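Local coordinates for protein cobalamin biosynthesis precorrin-6Y methylase (CbiE) (Archaeoglobus fulgidus, PDB 2BB3) that probably methylates the precorrin intermediate at the precorrin-6Y stage of adenosylcobalamin biosynthesis, using S-adenosyl-L-methionine as methyl donor, at residues A[29-34]-A[126-131]; A[42-47]-A[58-63]; A[81-86]-A[109-114]; A[133-138]-A[210-215]; A[139-144]-A[155-160]. All blocks are in the same frame, centred on the assembly; numbering follows the deposited sequence. Where two conformers were deposited one is given.

Interaction 1 (A[29-34]-A[126-131])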
# COMPACT_ATOMS: atom_id res chain seq x y z
N SER A 29 5.91 -10.15 -3.44
CA SER A 29 6.66 -10.96 -2.50
C SER A 29 6.72 -10.27 -1.15
O SER A 29 7.07 -10.87 -0.14
CB SER A 29 8.09 -11.16 -3.00
OG SER A 29 8.77 -9.91 -3.04
N GLY A 30 6.35 -8.99 -1.14
CA GLY A 30 6.43 -8.25 0.11
C GLY A 30 7.77 -7.55 0.20
O GLY A 30 8.55 -7.55 -0.75
N THR A 31 8.06 -6.96 1.35
CA THR A 31 9.30 -6.21 1.52
C THR A 31 10.21 -6.84 2.56
O THR A 31 11.41 -6.96 2.35
CB THR A 31 9.00 -4.76 1.95
OG1 THR A 31 8.14 -4.15 0.97
CG2 THR A 31 10.29 -3.96 2.06
N CYS A 32 9.60 -7.26 3.67
CA CYS A 32 10.30 -7.90 4.78
C CYS A 32 9.92 -9.37 4.82
O CYS A 32 8.96 -9.78 4.16
CB CYS A 32 9.87 -7.24 6.08
SG CYS A 32 9.84 -5.44 5.90
N ARG A 33 10.65 -10.15 5.59
CA ARG A 33 10.36 -11.57 5.71
C ARG A 33 9.05 -11.73 6.47
O ARG A 33 8.79 -11.00 7.43
CB ARG A 33 11.49 -12.28 6.46
CG ARG A 33 12.82 -12.35 5.69
CD ARG A 33 12.69 -13.26 4.47
NE ARG A 33 13.54 -12.83 3.36
CZ ARG A 33 14.76 -13.30 3.10
NH1 ARG A 33 15.30 -14.24 3.86
NH2 ARG A 33 15.43 -12.83 2.06
N GLY A 34 8.21 -12.66 6.02
CA GLY A 34 6.94 -12.89 6.67
C GLY A 34 5.87 -11.85 6.35
O GLY A 34 5.07 -11.47 7.22
N VAL A 126 6.96 1.28 0.21
CA VAL A 126 6.24 2.50 0.48
C VAL A 126 5.50 2.36 1.80
O VAL A 126 5.56 3.25 2.65
CB VAL A 126 5.24 2.85 -0.66
CG1 VAL A 126 4.18 3.86 -0.13
CG2 VAL A 126 6.01 3.46 -1.84
N GLN A 127 4.82 1.24 2.00
CA GLN A 127 4.10 1.01 3.25
C GLN A 127 5.03 0.92 4.44
O GLN A 127 4.73 1.45 5.52
CB GLN A 127 3.28 -0.27 3.17
CG GLN A 127 2.00 -0.13 2.39
CD GLN A 127 1.40 -1.47 2.07
OE1 GLN A 127 1.82 -2.13 1.12
NE2 GLN A 127 0.43 -1.91 2.89
N VAL A 128 6.16 0.23 4.26
CA VAL A 128 7.10 0.10 5.36
C VAL A 128 7.64 1.48 5.76
O VAL A 128 7.71 1.77 6.95
CB VAL A 128 8.25 -0.88 4.98
CG1 VAL A 128 9.33 -0.88 6.03
CG2 VAL A 128 7.68 -2.29 4.82
N ALA A 129 7.96 2.32 4.78
CA ALA A 129 8.47 3.67 5.07
C ALA A 129 7.42 4.53 5.79
O ALA A 129 7.71 5.21 6.78
CB ALA A 129 8.92 4.38 3.76
N LEU A 130 6.19 4.47 5.30
CA LEU A 130 5.09 5.23 5.89
C LEU A 130 4.89 4.79 7.32
O LEU A 130 4.57 5.59 8.20
CB LEU A 130 3.81 5.02 5.08
CG LEU A 130 3.30 6.17 4.21
CD1 LEU A 130 4.38 7.21 3.92
CD2 LEU A 130 2.72 5.59 2.94
N ALA A 131 5.07 3.50 7.58
CA ALA A 131 4.91 2.99 8.93
C ALA A 131 6.03 3.49 9.84
O ALA A 131 5.79 3.75 11.01
CB ALA A 131 4.87 1.48 8.94
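Thr31 and Val128 face each other with their CA atoms 7.7 Å apart, where the irregular chain of 29-34 bends past one side of a regular helical stretch, 126-131. This is the cofactor cleft of the tetrapyrrole methylase fold. Segment 29-34 leaves strand 23-28 of the parallel sheet, while helix 125-133 lies against the mixed sheet. Across the gap a single methyl does the work for the helix. Val128 holds CG1 anti to its backbone N (chi1 172°), which leaves CG2 beside that N and pointing at the loop. There Val128 CG2 lies 4.0 Å from Thr31 CB, and it meets Cys32 SG at the same separation, 4.0 Å. The Thr31 and Val128 side chains approach at a slant, and Thr31 CG2 comes within 4.1 Å of Val128 CG2. The contact is apolar and buried. The threonine hydroxyl is satisfied by Ile123 O, to which Thr31 OG1 hydrogen-bonds. Thr31 also touches the bound S-adenosyl-L-homocysteine, and Val128 packs on Leu187, a residue of that ligand's binding site, so the contact forms part of the pocket's surroundings. Two neighbouring peptide groups of the loop, Thr31 N and Cys32 N, share Gln35 OE1 as hydrogen-bond partner, and Cys32 SG, besides meeting the valine methyl, is bonded covalently to Cys188 SG.

Interaction 2 (A[42-47]-A[58-63])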
# COMPACT_ATOMS: atom_id res chain seq x y z
N GLU A 42 -0.79 -19.69 -1.86
CA GLU A 42 -1.62 -20.66 -2.56
C GLU A 42 -1.40 -20.54 -4.06
O GLU A 42 -1.21 -21.55 -4.75
CB GLU A 42 -3.09 -20.44 -2.20
CG GLU A 42 -3.39 -20.60 -0.71
CD GLU A 42 -4.83 -20.28 -0.35
OE1 GLU A 42 -5.16 -20.29 0.86
OE2 GLU A 42 -5.63 -20.03 -1.28
N ILE A 43 -1.40 -19.31 -4.56
CA ILE A 43 -1.15 -19.07 -5.97
C ILE A 43 0.22 -19.64 -6.31
O ILE A 43 0.37 -20.36 -7.30
CB ILE A 43 -1.18 -17.54 -6.29
CG1 ILE A 43 -2.62 -17.02 -6.23
CG2 ILE A 43 -0.61 -17.27 -7.67
CD1 ILE A 43 -2.72 -15.52 -6.13
N ILE A 44 1.21 -19.33 -5.48
CA ILE A 44 2.57 -19.80 -5.72
C ILE A 44 2.74 -21.32 -5.70
O ILE A 44 3.40 -21.89 -6.57
CB ILE A 44 3.56 -19.15 -4.72
CG1 ILE A 44 3.71 -17.65 -5.05
CG2 ILE A 44 4.92 -19.81 -4.83
CD1 ILE A 44 4.51 -16.86 -4.03
N GLU A 45 2.08 -21.95 -4.72
CA GLU A 45 2.07 -23.40 -4.49
C GLU A 45 1.49 -24.17 -5.66
O GLU A 45 1.85 -25.32 -5.91
CB GLU A 45 1.25 -23.70 -3.22
CG GLU A 45 1.26 -25.15 -2.73
CD GLU A 45 0.44 -26.10 -3.59
OE1 GLU A 45 0.92 -27.22 -3.85
OE2 GLU A 45 -0.69 -25.74 -3.98
N ARG A 46 0.59 -23.53 -6.39
CA ARG A 46 -0.11 -24.13 -7.53
C ARG A 46 0.62 -23.88 -8.85
O ARG A 46 0.53 -24.69 -9.77
CB ARG A 46 -1.53 -23.55 -7.65
CG ARG A 46 -2.46 -23.86 -6.48
CD ARG A 46 -2.97 -25.29 -6.54
NE ARG A 46 -3.67 -25.68 -5.31
CZ ARG A 46 -4.92 -26.14 -5.27
NH1 ARG A 46 -5.62 -26.27 -6.39
NH2 ARG A 46 -5.46 -26.48 -4.11
N ALA A 47 1.34 -22.77 -8.94
CA ALA A 47 2.05 -22.42 -10.17
C ALA A 47 2.91 -23.56 -10.70
O ALA A 47 3.43 -24.36 -9.92
CB ALA A 47 2.91 -21.17 -9.94
N GLU A 58 13.82 -14.78 -3.82
CA GLU A 58 14.39 -15.01 -2.51
C GLU A 58 13.36 -14.67 -1.44
O GLU A 58 12.98 -15.52 -0.62
CB GLU A 58 15.68 -14.18 -2.32
CG GLU A 58 16.89 -14.72 -3.10
CD GLU A 58 18.15 -13.85 -2.98
OE1 GLU A 58 19.27 -14.39 -3.18
OE2 GLU A 58 18.04 -12.63 -2.71
N LEU A 59 12.88 -13.43 -1.48
CA LEU A 59 11.88 -12.93 -0.54
C LEU A 59 10.71 -13.88 -0.37
O LEU A 59 10.34 -14.21 0.76
CB LEU A 59 11.37 -11.56 -0.99
CG LEU A 59 12.12 -10.38 -0.38
CD1 LEU A 59 11.77 -9.06 -1.09
CD2 LEU A 59 11.74 -10.31 1.10
N ALA A 60 10.14 -14.34 -1.47
CA ALA A 60 9.01 -15.26 -1.43
C ALA A 60 9.42 -16.70 -1.07
O ALA A 60 8.58 -17.59 -1.01
CB ALA A 60 8.29 -15.25 -2.78
N GLY A 61 10.72 -16.91 -0.85
CA GLY A 61 11.20 -18.24 -0.48
C GLY A 61 11.12 -19.33 -1.54
O GLY A 61 10.88 -20.50 -1.22
N VAL A 62 11.34 -18.96 -2.80
CA VAL A 62 11.28 -19.94 -3.88
C VAL A 62 12.43 -19.84 -4.87
O VAL A 62 12.40 -20.47 -5.93
CB VAL A 62 9.96 -19.80 -4.66
CG1 VAL A 62 8.79 -20.27 -3.81
CG2 VAL A 62 9.76 -18.35 -5.08
N VAL A 63 13.47 -19.07 -4.54
CA VAL A 63 14.60 -18.92 -5.44
C VAL A 63 15.30 -20.24 -5.72
O VAL A 63 15.99 -20.38 -6.72
CB VAL A 63 15.66 -17.91 -4.90
CG1 VAL A 63 16.38 -18.49 -3.69
CG2 VAL A 63 16.66 -17.58 -6.00
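Ile44 reaches from helix 38-46 with two separate methyls, one for each of two residues in 58-63. Its branch methyl CG2 meets Val62 CG1 at 4.0 Å, and the far end of its longer arm, CD1, lies 4.3 Å from Ala60 CB. The isoleucine thus straddles the bend of the opposite chain and touches it both before and after Gly61. Its first torsion explains the division of labour: chi1 -70° puts CG2 anti to the backbone N, toward Val62, and CG1 beside that N, from where CD1 reaches Ala60. Val62 answers with CG1, which lies anti to its own carbonyl carbon. The contact is purely apolar, and its spacings are those of ordinary methyl packing, with the nearest CA atoms, of Ile44 and Val62, 8.9 Å apart.

One shell out, Ile94 of strand 91-95 touches all three residues, Ile44, Ala60 and Val62, and so serves as a common floor. Val62 also packs on Leu57 of the helix that precedes it. That helix ends in a Schellman motif, in which Gly61 takes a positive phi of 68° and its N bonds back to Glu58 O at 2.7 Å; the turn redirects the chain between Ala60 and Val62, consistent with both facing Ile44. At the close of the other helix, Ala47 O receives Arg67 NH2. Helix 38-46 links strands 23-28 and 49-52, and strand 91-95 lies between these two in the parallel sheet, so the arrangement is that of a beta-alpha-beta crossover helix packed over the strand it bridges.

Interaction 3 (A[81-86]-A[109-114])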
# COMPACT_ATOMS: atom_id res chain seq x y z
N ARG A 81 6.74 -12.88 -23.61
CA ARG A 81 7.13 -14.29 -23.67
C ARG A 81 6.43 -15.02 -22.52
O ARG A 81 5.62 -15.92 -22.76
CB ARG A 81 8.65 -14.43 -23.54
CG ARG A 81 9.19 -15.81 -23.94
CD ARG A 81 10.71 -15.93 -23.82
NE ARG A 81 11.42 -14.86 -24.52
CZ ARG A 81 11.88 -13.76 -23.93
NH1 ARG A 81 11.71 -13.59 -22.63
NH2 ARG A 81 12.49 -12.82 -24.64
N ILE A 82 6.73 -14.60 -21.30
CA ILE A 82 6.14 -15.17 -20.09
C ILE A 82 4.62 -15.28 -20.25
O ILE A 82 4.01 -16.28 -19.88
CB ILE A 82 6.42 -14.28 -18.85
CG1 ILE A 82 7.92 -14.25 -18.57
CG2 ILE A 82 5.64 -14.80 -17.65
CD1 ILE A 82 8.30 -13.38 -17.39
N MSE A 83 4.05 -14.21 -20.79
CA MSE A 83 2.61 -14.10 -21.02
C MSE A 83 2.08 -15.26 -21.86
O MSE A 83 1.18 -15.97 -21.44
CB MSE A 83 2.31 -12.77 -21.70
CG MSE A 83 0.98 -12.14 -21.35
SE MSE A 83 1.19 -10.27 -20.92
CE MSE A 83 1.80 -10.49 -19.11
N GLU A 84 2.65 -15.45 -23.05
CA GLU A 84 2.20 -16.52 -23.94
C GLU A 84 2.42 -17.90 -23.34
O GLU A 84 1.59 -18.80 -23.52
CB GLU A 84 2.90 -16.41 -25.30
CG GLU A 84 2.12 -17.04 -26.45
CD GLU A 84 0.70 -16.49 -26.57
OE1 GLU A 84 0.54 -15.25 -26.67
OE2 GLU A 84 -0.26 -17.29 -26.56
N GLU A 85 3.52 -18.10 -22.63
CA GLU A 85 3.78 -19.40 -22.02
C GLU A 85 2.68 -19.70 -21.01
O GLU A 85 2.46 -20.85 -20.65
CB GLU A 85 5.13 -19.41 -21.30
CG GLU A 85 5.71 -20.80 -21.09
CD GLU A 85 6.34 -20.98 -19.72
OE1 GLU A 85 6.82 -19.97 -19.15
OE2 GLU A 85 6.37 -22.13 -19.23
N GLY A 86 1.99 -18.65 -20.59
CA GLY A 86 0.94 -18.82 -19.60
C GLY A 86 -0.34 -19.35 -20.20
O GLY A 86 -1.35 -19.49 -19.51
N ARG A 109 0.30 -2.12 -20.07
CA ARG A 109 -0.59 -1.35 -20.93
C ARG A 109 -0.13 -1.35 -22.39
O ARG A 109 -0.92 -1.10 -23.28
CB ARG A 109 -0.72 0.09 -20.43
CG ARG A 109 -1.37 0.19 -19.07
CD ARG A 109 -1.58 1.62 -18.62
NE ARG A 109 -1.72 1.68 -17.17
CZ ARG A 109 -0.81 2.21 -16.36
NH1 ARG A 109 0.30 2.73 -16.86
NH2 ARG A 109 -1.00 2.18 -15.04
N GLU A 110 1.14 -1.64 -22.62
CA GLU A 110 1.68 -1.70 -23.98
C GLU A 110 1.59 -3.08 -24.61
O GLU A 110 2.08 -3.29 -25.71
CB GLU A 110 3.15 -1.27 -24.01
CG GLU A 110 3.38 0.17 -23.67
CD GLU A 110 4.83 0.56 -23.87
OE1 GLU A 110 5.07 1.70 -24.33
OE2 GLU A 110 5.72 -0.25 -23.56
N ILE A 111 0.98 -4.02 -23.92
CA ILE A 111 0.90 -5.37 -24.46
C ILE A 111 -0.50 -5.73 -24.94
O ILE A 111 -1.48 -5.50 -24.23
CB ILE A 111 1.40 -6.39 -23.41
CG1 ILE A 111 2.85 -6.05 -23.03
CG2 ILE A 111 1.28 -7.80 -23.95
CD1 ILE A 111 3.39 -6.85 -21.86
N ALA A 112 -0.59 -6.27 -26.15
CA ALA A 112 -1.87 -6.69 -26.73
C ALA A 112 -2.31 -7.91 -25.95
O ALA A 112 -1.85 -9.03 -26.19
CB ALA A 112 -1.71 -7.01 -28.20
N GLU A 113 -3.21 -7.66 -25.01
CA GLU A 113 -3.75 -8.64 -24.08
C GLU A 113 -4.59 -9.81 -24.58
O GLU A 113 -5.79 -9.66 -24.80
CB GLU A 113 -4.57 -7.87 -23.03
CG GLU A 113 -4.97 -8.68 -21.82
CD GLU A 113 -3.94 -8.61 -20.71
OE1 GLU A 113 -2.76 -8.94 -20.96
OE2 GLU A 113 -4.31 -8.22 -19.58
N ASP A 114 -3.99 -10.98 -24.76
CA ASP A 114 -4.77 -12.16 -25.14
C ASP A 114 -5.04 -12.89 -23.83
O ASP A 114 -6.19 -13.04 -23.42
CB ASP A 114 -3.99 -13.07 -26.09
CG ASP A 114 -4.73 -14.38 -26.37
OD1 ASP A 114 -5.95 -14.31 -26.64
OD2 ASP A 114 -4.10 -15.46 -26.32
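The side chain of Met83, a selenomethionine in this crystal, crosses Ile111 at a slant and Glu113 at roughly a right angle. Met83 leaves helix 76-88 with a chain bent at chi2 (133°) and again at chi3, and this carries SE over to the loop that leads into strand 116-120. There Met83 SE rests against two methyls of one isoleucine, 3.9 Å from Ile111 CG2 and 4.2 Å from Ile111 CD1. Glu113 starts out pointing away from the helix but bends at chi2 (90°), so that its carboxylate returns and OE1 comes to 4.2 Å from Met83 SE. Val115 adds a further apolar touch on Met83, and Ile111 leans on Ile79 and Arg80 of the same helix. Ile82 packs on Val91 and Val93, so the helix lies between the loop and the parallel sheet, Met83 meeting the one and Ile82 the other.

Toward the surface a second pair of acids meets. Glu84 bends its side chain toward the loop, and its OE2 ends 4.3 Å from Asp114 OD2. All of this lies away from the cofactor site. Van der Waals packing of selenium against aliphatic carbon therefore supplies the attraction; the approach of Glu113 OE1 is neither a bond nor a charge pair, and the exposed like charges of Glu84 and Asp114 probably add none, though solvent is likely to ease them.

Interaction 4 (A[133-138]-A[210-215])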
# COMPACT_ATOMS: atom_id res chain seq x y z
N LEU A 133 7.62 6.36 9.52
CA LEU A 133 7.39 7.80 9.65
C LEU A 133 6.10 8.19 10.34
O LEU A 133 5.93 9.35 10.72
CB LEU A 133 7.38 8.46 8.27
CG LEU A 133 8.63 8.39 7.38
CD1 LEU A 133 8.25 8.74 5.97
CD2 LEU A 133 9.68 9.36 7.92
N LYS A 134 5.17 7.24 10.48
CA LYS A 134 3.86 7.53 11.08
C LYS A 134 3.12 8.53 10.18
O LYS A 134 2.46 9.44 10.66
CB LYS A 134 4.00 8.14 12.49
CG LYS A 134 4.83 7.33 13.48
CD LYS A 134 4.24 5.93 13.68
CE LYS A 134 5.04 5.15 14.69
NZ LYS A 134 5.12 5.85 16.00
N VAL A 135 3.25 8.36 8.87
CA VAL A 135 2.60 9.25 7.91
C VAL A 135 1.56 8.49 7.09
O VAL A 135 1.79 7.35 6.69
CB VAL A 135 3.64 9.89 6.95
CG1 VAL A 135 2.94 10.67 5.85
CG2 VAL A 135 4.56 10.84 7.76
N ASP A 136 0.40 9.11 6.86
CA ASP A 136 -0.67 8.46 6.10
C ASP A 136 -0.42 8.57 4.60
O ASP A 136 0.14 9.56 4.12
CB ASP A 136 -2.03 9.09 6.46
CG ASP A 136 -3.20 8.16 6.16
OD1 ASP A 136 -3.73 8.18 5.02
OD2 ASP A 136 -3.59 7.41 7.08
N LEU A 137 -0.84 7.54 3.86
CA LEU A 137 -0.69 7.48 2.40
C LEU A 137 -1.50 8.64 1.79
O LEU A 137 -1.14 9.16 0.72
CB LEU A 137 -1.24 6.14 1.85
CG LEU A 137 -0.62 5.40 0.64
CD1 LEU A 137 -1.68 4.47 -0.01
CD2 LEU A 137 -0.04 6.34 -0.38
N SER A 138 -2.59 9.03 2.43
CA SER A 138 -3.41 10.11 1.86
C SER A 138 -2.80 11.50 2.08
O SER A 138 -3.37 12.51 1.69
CB SER A 138 -4.83 10.08 2.43
OG SER A 138 -4.78 10.32 3.82
N ILE A 210 14.20 5.33 -0.20
CA ILE A 210 12.95 6.04 -0.31
C ILE A 210 13.28 7.41 0.24
O ILE A 210 13.92 7.52 1.28
CB ILE A 210 11.80 5.33 0.42
CG1 ILE A 210 11.33 4.13 -0.43
CG2 ILE A 210 10.64 6.30 0.64
CD1 ILE A 210 10.27 3.28 0.21
N ILE A 211 12.89 8.45 -0.50
CA ILE A 211 13.20 9.83 -0.10
C ILE A 211 11.95 10.55 0.36
O ILE A 211 11.07 10.80 -0.44
CB ILE A 211 13.80 10.61 -1.28
CG1 ILE A 211 15.13 9.98 -1.72
CG2 ILE A 211 13.97 12.08 -0.90
CD1 ILE A 211 15.82 10.71 -2.90
N PHE A 212 11.86 10.87 1.65
CA PHE A 212 10.69 11.57 2.17
C PHE A 212 10.93 13.07 2.19
O PHE A 212 11.88 13.54 2.80
CB PHE A 212 10.35 11.09 3.59
CG PHE A 212 9.17 11.78 4.20
CD1 PHE A 212 7.90 11.65 3.63
CD2 PHE A 212 9.32 12.58 5.33
CE1 PHE A 212 6.81 12.31 4.18
CE2 PHE A 212 8.22 13.24 5.89
CZ PHE A 212 6.96 13.10 5.32
N VAL A 213 10.06 13.82 1.50
CA VAL A 213 10.16 15.28 1.44
C VAL A 213 8.84 15.88 1.98
O VAL A 213 7.80 15.81 1.32
CB VAL A 213 10.35 15.78 -0.02
CG1 VAL A 213 10.81 17.22 -0.01
CG2 VAL A 213 11.35 14.88 -0.76
N GLU A 214 8.89 16.47 3.18
CA GLU A 214 7.69 17.07 3.78
C GLU A 214 7.19 18.21 2.92
O GLU A 214 7.98 18.96 2.35
CB GLU A 214 7.95 17.60 5.20
CG GLU A 214 8.47 16.58 6.20
CD GLU A 214 8.13 16.95 7.65
OE1 GLU A 214 8.78 16.42 8.58
OE2 GLU A 214 7.20 17.77 7.85
N ARG A 215 5.87 18.36 2.85
CA ARG A 215 5.31 19.43 2.04
C ARG A 215 5.72 20.79 2.58
O ARG A 215 5.75 21.02 3.78
CB ARG A 215 3.77 19.32 1.97
CG ARG A 215 3.02 19.37 3.29
CD ARG A 215 1.49 19.43 3.08
NE ARG A 215 1.07 20.61 2.32
CZ ARG A 215 -0.19 20.92 2.01
NH1 ARG A 215 -0.46 22.01 1.31
NH2 ARG A 215 -1.18 20.13 2.40
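Leu133 lies over one face of the Phe212 ring, joining the last turn of helix 125-133 to strand 209-213 of the mixed sheet in a helix-on-sheet contact. This is the tight part. Leu133 CD1 approaches Phe212 CG to 3.6 Å and stands 3.9 Å from the ring centroid, 22° off the normal, a CH-pi contact; CD2 of the same leucine is 4.1 Å from Phe212 CD2. The ring reaches the helix because its CG is anti to the strand N (chi1 179°). Farther along, the packing is looser: Val135 CG2 meets Phe212 CZ obliquely, at 4.1 Å. The solvent side begins at the ring's opposite face, which looks toward the backbone N of Glu214, an exposed residue; His162 makes an edge-to-face contact with the ring. With an alanine here, the methyls of Leu133 and Val135 would probably face a gap, and the helix end would lose its CH-pi contact with the strand. Beyond Val135 an Asx turn lies buried against the second subunit, whose Ala102 N bonds to Asp136 OD1. Within the turn Asp136 OD1 also accepts Ser138 N at 3.0 Å, nearly straight at 164°, and Ser138 OG at 2.7 Å from above the carboxylate plane.

Interaction 5 (A[139-144]-A[155-160])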
# COMPACT_ATOMS: atom_id res chain seq x y z
N GLU A 139 -1.61 11.52 2.68
CA GLU A 139 -0.90 12.76 2.96
C GLU A 139 0.29 12.93 2.05
O GLU A 139 0.99 13.93 2.15
CB GLU A 139 -0.42 12.77 4.42
CG GLU A 139 -1.46 13.19 5.41
CD GLU A 139 -1.17 12.71 6.84
OE1 GLU A 139 -0.02 12.30 7.14
OE2 GLU A 139 -2.12 12.75 7.66
N VAL A 140 0.53 11.97 1.17
CA VAL A 140 1.69 12.05 0.29
C VAL A 140 1.37 11.75 -1.17
O VAL A 140 0.25 11.44 -1.52
CB VAL A 140 2.80 11.01 0.77
CG1 VAL A 140 2.85 10.97 2.27
CG2 VAL A 140 2.53 9.62 0.23
N ALA A 141 2.39 11.92 -2.01
CA ALA A 141 2.32 11.62 -3.43
C ALA A 141 3.53 10.71 -3.63
O ALA A 141 4.67 11.10 -3.36
CB ALA A 141 2.45 12.88 -4.28
N VAL A 142 3.27 9.49 -4.07
CA VAL A 142 4.33 8.54 -4.33
C VAL A 142 4.88 8.85 -5.71
O VAL A 142 4.12 8.94 -6.67
CB VAL A 142 3.78 7.08 -4.29
CG1 VAL A 142 4.82 6.09 -4.81
CG2 VAL A 142 3.37 6.71 -2.86
N VAL A 143 6.20 9.02 -5.80
CA VAL A 143 6.87 9.33 -7.07
C VAL A 143 7.84 8.23 -7.47
O VAL A 143 8.61 7.75 -6.65
CB VAL A 143 7.63 10.66 -6.95
CG1 VAL A 143 8.45 10.92 -8.21
CG2 VAL A 143 6.64 11.81 -6.69
N ASP A 144 7.80 7.82 -8.73
CA ASP A 144 8.69 6.77 -9.20
C ASP A 144 9.96 7.42 -9.73
O ASP A 144 10.01 7.85 -10.88
CB ASP A 144 8.01 5.93 -10.29
CG ASP A 144 8.86 4.75 -10.72
OD1 ASP A 144 10.02 4.68 -10.29
OD2 ASP A 144 8.37 3.89 -11.48
N THR A 155 7.54 21.71 -7.07
CA THR A 155 6.72 22.76 -6.50
C THR A 155 5.23 22.42 -6.50
O THR A 155 4.54 22.68 -5.51
CB THR A 155 6.93 24.10 -7.25
OG1 THR A 155 6.00 25.08 -6.78
CG2 THR A 155 6.74 23.91 -8.75
N GLU A 156 4.72 21.83 -7.57
CA GLU A 156 3.30 21.49 -7.62
C GLU A 156 2.87 20.53 -6.53
O GLU A 156 2.21 20.93 -5.57
CB GLU A 156 2.89 20.93 -8.98
CG GLU A 156 2.90 21.97 -10.07
CD GLU A 156 2.38 23.31 -9.58
OE1 GLU A 156 2.92 24.36 -10.01
OE2 GLU A 156 1.43 23.32 -8.77
N LEU A 157 3.26 19.27 -6.66
CA LEU A 157 2.89 18.28 -5.66
C LEU A 157 3.21 18.75 -4.25
O LEU A 157 2.37 18.64 -3.36
CB LEU A 157 3.59 16.94 -5.96
CG LEU A 157 3.19 16.33 -7.31
CD1 LEU A 157 4.02 15.10 -7.61
CD2 LEU A 157 1.72 15.98 -7.28
N LEU A 158 4.41 19.29 -4.04
CA LEU A 158 4.81 19.76 -2.72
C LEU A 158 3.92 20.86 -2.18
O LEU A 158 4.01 21.24 -1.01
CB LEU A 158 6.27 20.22 -2.74
CG LEU A 158 7.28 19.09 -2.55
CD1 LEU A 158 8.68 19.63 -2.74
CD2 LEU A 158 7.12 18.46 -1.16
N LYS A 159 3.04 21.38 -3.03
CA LYS A 159 2.12 22.41 -2.59
C LYS A 159 0.99 21.76 -1.80
O LYS A 159 0.45 22.37 -0.88
CB LYS A 159 1.56 23.18 -3.79
CG LYS A 159 2.50 24.26 -4.33
CD LYS A 159 2.07 24.74 -5.73
CE LYS A 159 0.66 25.32 -5.73
NZ LYS A 159 0.18 25.60 -7.11
N TYR A 160 0.65 20.52 -2.13
CA TYR A 160 -0.44 19.85 -1.42
C TYR A 160 -0.10 18.51 -0.78
O TYR A 160 -0.95 17.92 -0.12
CB TYR A 160 -1.63 19.66 -2.37
CG TYR A 160 -1.67 20.65 -3.50
CD1 TYR A 160 -0.94 20.42 -4.67
CD2 TYR A 160 -2.43 21.82 -3.41
CE1 TYR A 160 -0.96 21.34 -5.72
CE2 TYR A 160 -2.45 22.75 -4.45
CZ TYR A 160 -1.72 22.50 -5.59
OH TYR A 160 -1.72 23.43 -6.61
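Ala141 and Leu157 bring their CA atoms to 7.0 Å, a short spacing between strand 140-144 and the weakly bonded turn around 157-160. The two belong to a beta-alpha-beta crossover: the chain leaves strand 140-144, passes through this helical stretch and returns as strand 162-167, parallel to the first and next to it in the mixed sheet. The meeting itself rests on one leucine. Leu157 has CG beside its backbone N (chi1 -63°) and an extended second torsion, which together send CD1 to the strand. Leu157 CD1 lies 4.3 Å from Ala141 CB, an unstrained distance, and also 4.3 Å from Val143 CG2, so a single methyl spans two residues that are two apart on the strand and project from the same face of it. The strand residues between and before them, Val142 and Val140, point to the other face. Leu163 of the neighbouring strand touches Ala141, Val143 and Leu157 alike.

On the outer side the helical stretch ties itself together by polar bonds, although the placing of the Lys159 side chain is less sure than the rest. As modelled, Lys159 folds over its neighbour, with CB above the centre of the Tyr160 ring. Near the same place the dimer partner comes in: Tyr160 packs on Glu156 of the second subunit, and Glu156 on its Tyr160. The ammonium group of Lys159 has two oxygen partners in its own chain: NZ makes a salt bridge with Glu156 OE2 at 3.1 Å, on the syn lone pair, and donates to Tyr160 OH at 2.9 Å.

Overall arrangement
Interactions 2 and 3 belong to the half of the chain built on the parallel sheet, their centres 21 Å apart without touching; interactions 4 and 5 share the mixed sheet, their centres 9 Å apart, and touch where Val135 meets Val140. Interaction 1 joins the halves at the cofactor cleft: its loop packs on Leu59 of 58-63, and its helix continues into 133-138, with Leu130 O in a probable hydrogen bond to Val135 N. Along the chain, 2 and 3 are nested within the loop that 1 closes, and 5 within that of 4. Interactions 1, 4 and 5, and interaction 3 through Arg109, reach the second subunit; helix 125-133, which lines the cleft, also packs on it.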